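Local coordinates for protein putative phytoene/squalene synthase YisP (Bacillus subtilis subsp. subtilis, PDB 3WE9) that hydrolyses farnesyl diphosphate to farnesol and diphosphate, a reaction that supports biofilm formation, at residues Met8-Ile21 with His82-Phe94. Numbering follows the deposited sequence.
Sequences MKEIKEAYQQCGQI and HLWKAFDHAYRTF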
loop_
_atom_site.group_PDB
_atom_site.type_symbol
_atom_site.label_atom_id
_atom_site.label_comp_id
_atom_site.label_asym_id
_atom_site.label_seq_id
_atom_site.Cartn_x
_atom_site.Cartn_y
_atom_site.Cartn_z
ATOM N N MET A 8 -25.889 -15.188 3.167
ATOM C CA MET A 8 -24.596 -15.403 3.806
ATOM C C MET A 8 -23.724 -16.265 2.903
ATOM O O MET A 8 -22.515 -16.069 2.823
ATOM C CB MET A 8 -24.765 -16.085 5.168
ATOM C CG MET A 8 -23.465 -16.264 5.953
ATOM S SD MET A 8 -22.522 -14.720 6.197
ATOM C CE MET A 8 -23.813 -13.603 6.722
ATOM N N LYS A 9 -24.342 -17.224 2.225
ATOM C CA LYS A 9 -23.597 -18.088 1.323
ATOM C C LYS A 9 -22.962 -17.223 0.240
ATOM O O LYS A 9 -21.805 -17.412 -0.126
ATOM C CB LYS A 9 -24.525 -19.123 0.684
ATOM C CG LYS A 9 -25.082 -20.144 1.659
ATOM C CD LYS A 9 -25.946 -21.164 0.938
ATOM C CE LYS A 9 -26.505 -22.205 1.893
ATOM N NZ LYS A 9 -27.342 -23.207 1.162
ATOM N N GLU A 10 -23.731 -16.263 -0.257
ATOM C CA GLU A 10 -23.251 -15.365 -1.295
ATOM C C GLU A 10 -22.149 -14.458 -0.763
ATOM O O GLU A 10 -21.212 -14.115 -1.485
ATOM C CB GLU A 10 -24.409 -14.531 -1.828
ATOM C CG GLU A 10 -25.613 -15.373 -2.193
ATOM C CD GLU A 10 -26.646 -14.602 -2.969
ATOM O OE1 GLU A 10 -26.954 -13.454 -2.581
ATOM O OE2 GLU A 10 -27.154 -15.152 -3.966
ATOM N N ILE A 11 -22.266 -14.069 0.503
ATOM C CA ILE A 11 -21.260 -13.219 1.130
ATOM C C ILE A 11 -19.931 -13.965 1.239
ATOM O O ILE A 11 -18.875 -13.399 0.963
ATOM C CB ILE A 11 -21.729 -12.763 2.531
ATOM C CG1 ILE A 11 -22.843 -11.727 2.368
ATOM C CG2 ILE A 11 -20.555 -12.193 3.335
ATOM C CD1 ILE A 11 -23.542 -11.341 3.651
ATOM N N LYS A 12 -19.986 -15.234 1.633
ATOM C CA LYS A 12 -18.776 -16.046 1.767
ATOM C C LYS A 12 -18.111 -16.240 0.408
ATOM O O LYS A 12 -16.884 -16.268 0.300
ATOM C CB LYS A 12 -19.112 -17.410 2.376
ATOM C CG LYS A 12 -19.480 -17.371 3.858
ATOM C CD LYS A 12 -18.258 -17.116 4.745
ATOM C CE LYS A 12 -18.624 -17.165 6.230
ATOM N NZ LYS A 12 -19.291 -18.448 6.604
ATOM N N GLU A 13 -18.929 -16.389 -0.627
ATOM C CA GLU A 13 -18.405 -16.555 -1.976
ATOM C C GLU A 13 -17.684 -15.280 -2.383
ATOM O O GLU A 13 -16.561 -15.326 -2.885
ATOM C CB GLU A 13 -19.537 -16.835 -2.964
ATOM C CG GLU A 13 -19.963 -18.286 -3.025
ATOM C CD GLU A 13 -21.063 -18.524 -4.041
ATOM O OE1 GLU A 13 -20.918 -18.064 -5.196
ATOM O OE2 GLU A 13 -22.071 -19.173 -3.683
ATOM N N ALA A 14 -18.343 -14.145 -2.160
ATOM C CA ALA A 14 -17.782 -12.843 -2.492
ATOM C C ALA A 14 -16.471 -12.587 -1.757
ATOM O O ALA A 14 -15.549 -12.000 -2.320
ATOM C CB ALA A 14 -18.786 -11.743 -2.169
ATOM N N TYR A 15 -16.387 -13.016 -0.499
ATOM C CA TYR A 15 -15.161 -12.828 0.277
ATOM C C TYR A 15 -14.002 -13.617 -0.339
ATOM O O TYR A 15 -12.905 -13.087 -0.527
ATOM C CB TYR A 15 -15.356 -13.282 1.727
ATOM C CG TYR A 15 -15.787 -12.196 2.701
ATOM C CD1 TYR A 15 -15.071 -11.000 2.812
ATOM C CD2 TYR A 15 -16.863 -12.400 3.570
ATOM C CE1 TYR A 15 -15.411 -10.035 3.776
ATOM C CE2 TYR A 15 -17.211 -11.447 4.532
ATOM C CZ TYR A 15 -16.479 -10.268 4.633
ATOM O OH TYR A 15 -16.802 -9.333 5.596
ATOM N N GLN A 16 -14.247 -14.889 -0.640
ATOM C CA GLN A 16 -13.220 -15.733 -1.238
ATOM C C GLN A 16 -12.692 -15.114 -2.519
ATOM O O GLN A 16 -11.495 -15.161 -2.798
ATOM C CB GLN A 16 -13.768 -17.129 -1.529
ATOM C CG GLN A 16 -13.892 -17.978 -0.288
ATOM C CD GLN A 16 -12.645 -17.900 0.574
ATOM O OE1 GLN A 16 -11.535 -18.155 0.105
ATOM N NE2 GLN A 16 -12.823 -17.540 1.840
ATOM N N GLN A 17 -13.589 -14.526 -3.295
ATOM C CA GLN A 17 -13.186 -13.895 -4.535
ATOM C C GLN A 17 -12.374 -12.642 -4.220
ATOM O O GLN A 17 -11.461 -12.282 -4.961
ATOM C CB GLN A 17 -14.420 -13.576 -5.375
ATOM C CG GLN A 17 -15.214 -14.834 -5.695
ATOM C CD GLN A 17 -16.396 -14.586 -6.606
ATOM O OE1 GLN A 17 -17.136 -15.515 -6.941
ATOM N NE2 GLN A 17 -16.582 -13.337 -7.016
ATOM N N CYS A 18 -12.700 -11.981 -3.112
ATOM C CA CYS A 18 -11.945 -10.797 -2.716
ATOM C C CYS A 18 -10.520 -11.247 -2.401
ATOM O O CYS A 18 -9.559 -10.543 -2.701
ATOM C CB CYS A 18 -12.567 -10.133 -1.480
ATOM S SG CYS A 18 -14.063 -9.159 -1.803
ATOM N N GLY A 19 -10.400 -12.436 -1.812
ATOM C CA GLY A 19 -9.096 -12.981 -1.464
ATOM C C GLY A 19 -8.274 -13.393 -2.675
ATOM O O GLY A 19 -7.046 -13.264 -2.675
ATOM N N GLN A 20 -8.951 -13.897 -3.704
ATOM C CA GLN A 20 -8.294 -14.320 -4.940
ATOM C C GLN A 20 -7.669 -13.086 -5.587
ATOM O O GLN A 20 -6.529 -13.114 -6.048
ATOM C CB GLN A 20 -9.321 -14.925 -5.901
ATOM C CG GLN A 20 -10.242 -15.967 -5.283
ATOM C CD GLN A 20 -9.665 -17.370 -5.310
ATOM O OE1 GLN A 20 -8.570 -17.616 -4.803
ATOM N NE2 GLN A 20 -10.409 -18.302 -5.901
ATOM N N ILE A 21 -8.443 -12.006 -5.613
ATOM C CA ILE A 21 -8.017 -10.731 -6.180
ATOM C C ILE A 21 -6.772 -10.184 -5.492
ATOM O O ILE A 21 -5.739 -9.971 -6.130
ATOM C CB ILE A 21 -9.142 -9.670 -6.056
ATOM C CG1 ILE A 21 -10.286 -10.007 -7.017
ATOM C CG2 ILE A 21 -8.591 -8.278 -6.327
ATOM C CD1 ILE A 21 -11.443 -9.024 -6.965
ATOM N N HIS A 82 -22.644 -7.395 -6.199
ATOM C CA HIS A 82 -21.580 -8.278 -6.663
ATOM C C HIS A 82 -20.603 -8.551 -5.520
ATOM O O HIS A 82 -20.870 -9.367 -4.635
ATOM C CB HIS A 82 -20.833 -7.631 -7.833
ATOM C CG HIS A 82 -19.754 -8.494 -8.412
ATOM N ND1 HIS A 82 -18.689 -7.980 -9.121
ATOM C CD2 HIS A 82 -19.578 -9.837 -8.391
ATOM C CE1 HIS A 82 -17.904 -8.970 -9.511
ATOM N NE2 HIS A 82 -18.420 -10.107 -9.079
ATOM N N LEU A 83 -19.466 -7.863 -5.554
ATOM C CA LEU A 83 -18.443 -7.995 -4.525
ATOM C C LEU A 83 -18.860 -7.136 -3.338
ATOM O O LEU A 83 -18.305 -7.251 -2.244
ATOM C CB LEU A 83 -17.095 -7.518 -5.071
ATOM C CG LEU A 83 -15.985 -8.548 -5.298
ATOM C CD1 LEU A 83 -16.552 -9.834 -5.873
ATOM C CD2 LEU A 83 -14.944 -7.938 -6.225
ATOM N N TRP A 84 -19.857 -6.287 -3.571
ATOM C CA TRP A 84 -20.372 -5.386 -2.550
ATOM C C TRP A 84 -20.986 -6.114 -1.368
ATOM O O TRP A 84 -21.019 -5.585 -0.255
ATOM C CB TRP A 84 -21.416 -4.446 -3.149
ATOM C CG TRP A 84 -20.859 -3.480 -4.144
ATOM C CD1 TRP A 84 -19.796 -2.638 -3.964
ATOM C CD2 TRP A 84 -21.366 -3.211 -5.456
ATOM N NE1 TRP A 84 -19.611 -1.862 -5.082
ATOM C CE2 TRP A 84 -20.562 -2.192 -6.014
ATOM C CE3 TRP A 84 -22.423 -3.732 -6.217
ATOM C CZ2 TRP A 84 -20.783 -1.679 -7.299
ATOM C CZ3 TRP A 84 -22.643 -3.221 -7.497
ATOM C CH2 TRP A 84 -21.824 -2.205 -8.022
ATOM N N LYS A 85 -21.481 -7.324 -1.608
ATOM C CA LYS A 85 -22.096 -8.112 -0.545
ATOM C C LYS A 85 -21.093 -8.324 0.586
ATOM O O LYS A 85 -21.414 -8.126 1.756
ATOM C CB LYS A 85 -22.555 -9.467 -1.092
ATOM C CG LYS A 85 -23.394 -9.371 -2.354
ATOM C CD LYS A 85 -23.698 -10.744 -2.932
ATOM C CE LYS A 85 -24.209 -10.631 -4.362
ATOM N NZ LYS A 85 -24.504 -11.957 -4.973
ATOM N N ALA A 86 -19.878 -8.726 0.224
ATOM C CA ALA A 86 -18.826 -8.964 1.204
ATOM C C ALA A 86 -18.368 -7.647 1.817
ATOM O O ALA A 86 -18.032 -7.586 3.001
ATOM C CB ALA A 86 -17.650 -9.669 0.545
ATOM N N PHE A 87 -18.360 -6.591 1.010
ATOM C CA PHE A 87 -17.940 -5.284 1.496
ATOM C C PHE A 87 -18.922 -4.719 2.518
ATOM O O PHE A 87 -18.508 -4.140 3.524
ATOM C CB PHE A 87 -17.774 -4.307 0.329
ATOM C CG PHE A 87 -17.222 -2.980 0.738
ATOM C CD1 PHE A 87 -18.070 -1.947 1.127
ATOM C CD2 PHE A 87 -15.844 -2.770 0.776
ATOM C CE1 PHE A 87 -17.559 -0.726 1.546
ATOM C CE2 PHE A 87 -15.322 -1.553 1.194
ATOM C CZ PHE A 87 -16.184 -0.526 1.580
ATOM N N ASP A 88 -20.219 -4.878 2.261
ATOM C CA ASP A 88 -21.220 -4.387 3.201
ATOM C C ASP A 88 -21.121 -5.183 4.494
ATOM O O ASP A 88 -21.293 -4.640 5.582
ATOM C CB ASP A 88 -22.634 -4.530 2.641
ATOM C CG ASP A 88 -23.701 -4.180 3.672
ATOM O OD1 ASP A 88 -23.731 -3.017 4.137
ATOM O OD2 ASP A 88 -24.506 -5.068 4.025
ATOM N N HIS A 89 -20.850 -6.479 4.372
ATOM C CA HIS A 89 -20.723 -7.325 5.549
ATOM C C HIS A 89 -19.567 -6.826 6.411
ATOM O O HIS A 89 -19.708 -6.663 7.626
ATOM C CB HIS A 89 -20.462 -8.779 5.154
ATOM C CG HIS A 89 -20.232 -9.680 6.328
ATOM N ND1 HIS A 89 -21.263 -10.236 7.057
ATOM C CD2 HIS A 89 -19.088 -10.080 6.931
ATOM C CE1 HIS A 89 -20.763 -10.940 8.056
ATOM N NE2 HIS A 89 -19.445 -10.862 8.003
ATOM N N ALA A 90 -18.418 -6.599 5.777
ATOM C CA ALA A 90 -17.231 -6.121 6.484
ATOM C C ALA A 90 -17.519 -4.774 7.137
ATOM O O ALA A 90 -17.136 -4.517 8.280
ATOM C CB ALA A 90 -16.068 -5.987 5.513
ATOM N N TYR A 91 -18.209 -3.919 6.394
ATOM C CA TYR A 91 -18.561 -2.589 6.860
ATOM C C TYR A 91 -19.391 -2.637 8.144
ATOM O O TYR A 91 -19.127 -1.905 9.102
ATOM C CB TYR A 91 -19.352 -1.868 5.771
ATOM C CG TYR A 91 -19.501 -0.388 6.003
ATOM C CD1 TYR A 91 -18.516 0.503 5.580
ATOM C CD2 TYR A 91 -20.621 0.126 6.654
ATOM C CE1 TYR A 91 -18.642 1.871 5.794
ATOM C CE2 TYR A 91 -20.758 1.492 6.878
ATOM C CZ TYR A 91 -19.765 2.358 6.442
ATOM O OH TYR A 91 -19.902 3.712 6.649
ATOM N N ARG A 92 -20.398 -3.504 8.150
ATOM C CA ARG A 92 -21.286 -3.649 9.296
ATOM C C ARG A 92 -20.648 -4.414 10.453
ATOM O O ARG A 92 -20.949 -4.165 11.620
ATOM C CB ARG A 92 -22.571 -4.357 8.863
ATOM C CG ARG A 92 -23.473 -3.525 7.961
ATOM C CD ARG A 92 -24.567 -4.391 7.361
ATOM N NE ARG A 92 -24.958 -5.426 8.304
ATOM C CZ ARG A 92 -24.799 -6.730 8.096
ATOM N NH1 ARG A 92 -24.265 -7.173 6.965
ATOM N NH2 ARG A 92 -25.151 -7.587 9.039
ATOM N N THR A 93 -19.762 -5.342 10.124
ATOM C CA THR A 93 -19.103 -6.145 11.139
ATOM C C THR A 93 -18.059 -5.379 11.941
ATOM O O THR A 93 -17.956 -5.552 13.162
ATOM C CB THR A 93 -18.426 -7.375 10.495
ATOM O OG1 THR A 93 -19.405 -8.125 9.762
ATOM C CG2 THR A 93 -17.792 -8.259 11.563
ATOM N N PHE A 94 -17.294 -4.528 11.262
ATOM C CA PHE A 94 -16.233 -3.765 11.917
ATOM C C PHE A 94 -16.492 -2.273 12.089
ATOM O O PHE A 94 -15.600 -1.527 12.503
ATOM C CB PHE A 94 -14.921 -3.991 11.164
ATOM C CG PHE A 94 -14.398 -5.390 11.303
ATOM C CD1 PHE A 94 -13.697 -5.770 12.446
ATOM C CD2 PHE A 94 -14.665 -6.346 10.324
ATOM C CE1 PHE A 94 -13.270 -7.087 12.619
ATOM C CE2 PHE A 94 -14.244 -7.671 10.483
ATOM C CZ PHE A 94 -13.544 -8.041 11.635
#
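A86 drives its methyl group into helix 8-21 as a knob into the hole formed by I11, A14, Y15 and C18. On one flank CB of A86 meets CB of A14 at 3.6 Å; on another it sits over a face of the Y15 ring, 3.8 Å from the centroid and 16° off the normal, a CH-pi contact. With two alanines at the crossing, the axes of helices 8-21 and 84-94 come within 7.8 Å, nearly perpendicular at -98°. The tyrosine ring runs past this knob toward the next turn, where its CZ lies 4.4 Å from CB of A90 and its plane stands almost square to the H89 imidazole. H89 has CG anti to its backbone N (chi1 176°), which swings the ring toward helix 8-21, beside Y15; CG2 of I11 packs against CB of H89, 3.9 Å away, and the thioether of M8 approaches the imidazole obliquely. L83 dominates the other end, meeting a thiol, a methyl and an amide nitrogen: its CG packs on SG of C18, its CD2 meets CD1 of I21 tip to tip at 3.7 Å, and its CD1 touches NE2 of Q17. Along the exposed margin K85 stretches out fully and crosses E10; CD packs on CB of E10, and NZ of K85 forms a long salt bridge of 3.7 Å to OE1 of E10. The N-terminal helix 6-25 thus crosses the short helix 84-94 in the all-helical fold of the phytoene/squalene synthase family, about 21 Å from the chain centre; helix 38-54 borders it through Q42 and S49. The A86 knob, its CH-pi contact and the L83 contacts join the helices, with a weak charge pair at the rim; the Y15 hydroxyl, among polar groups of helix 84-94, may add bonding that the model leaves open.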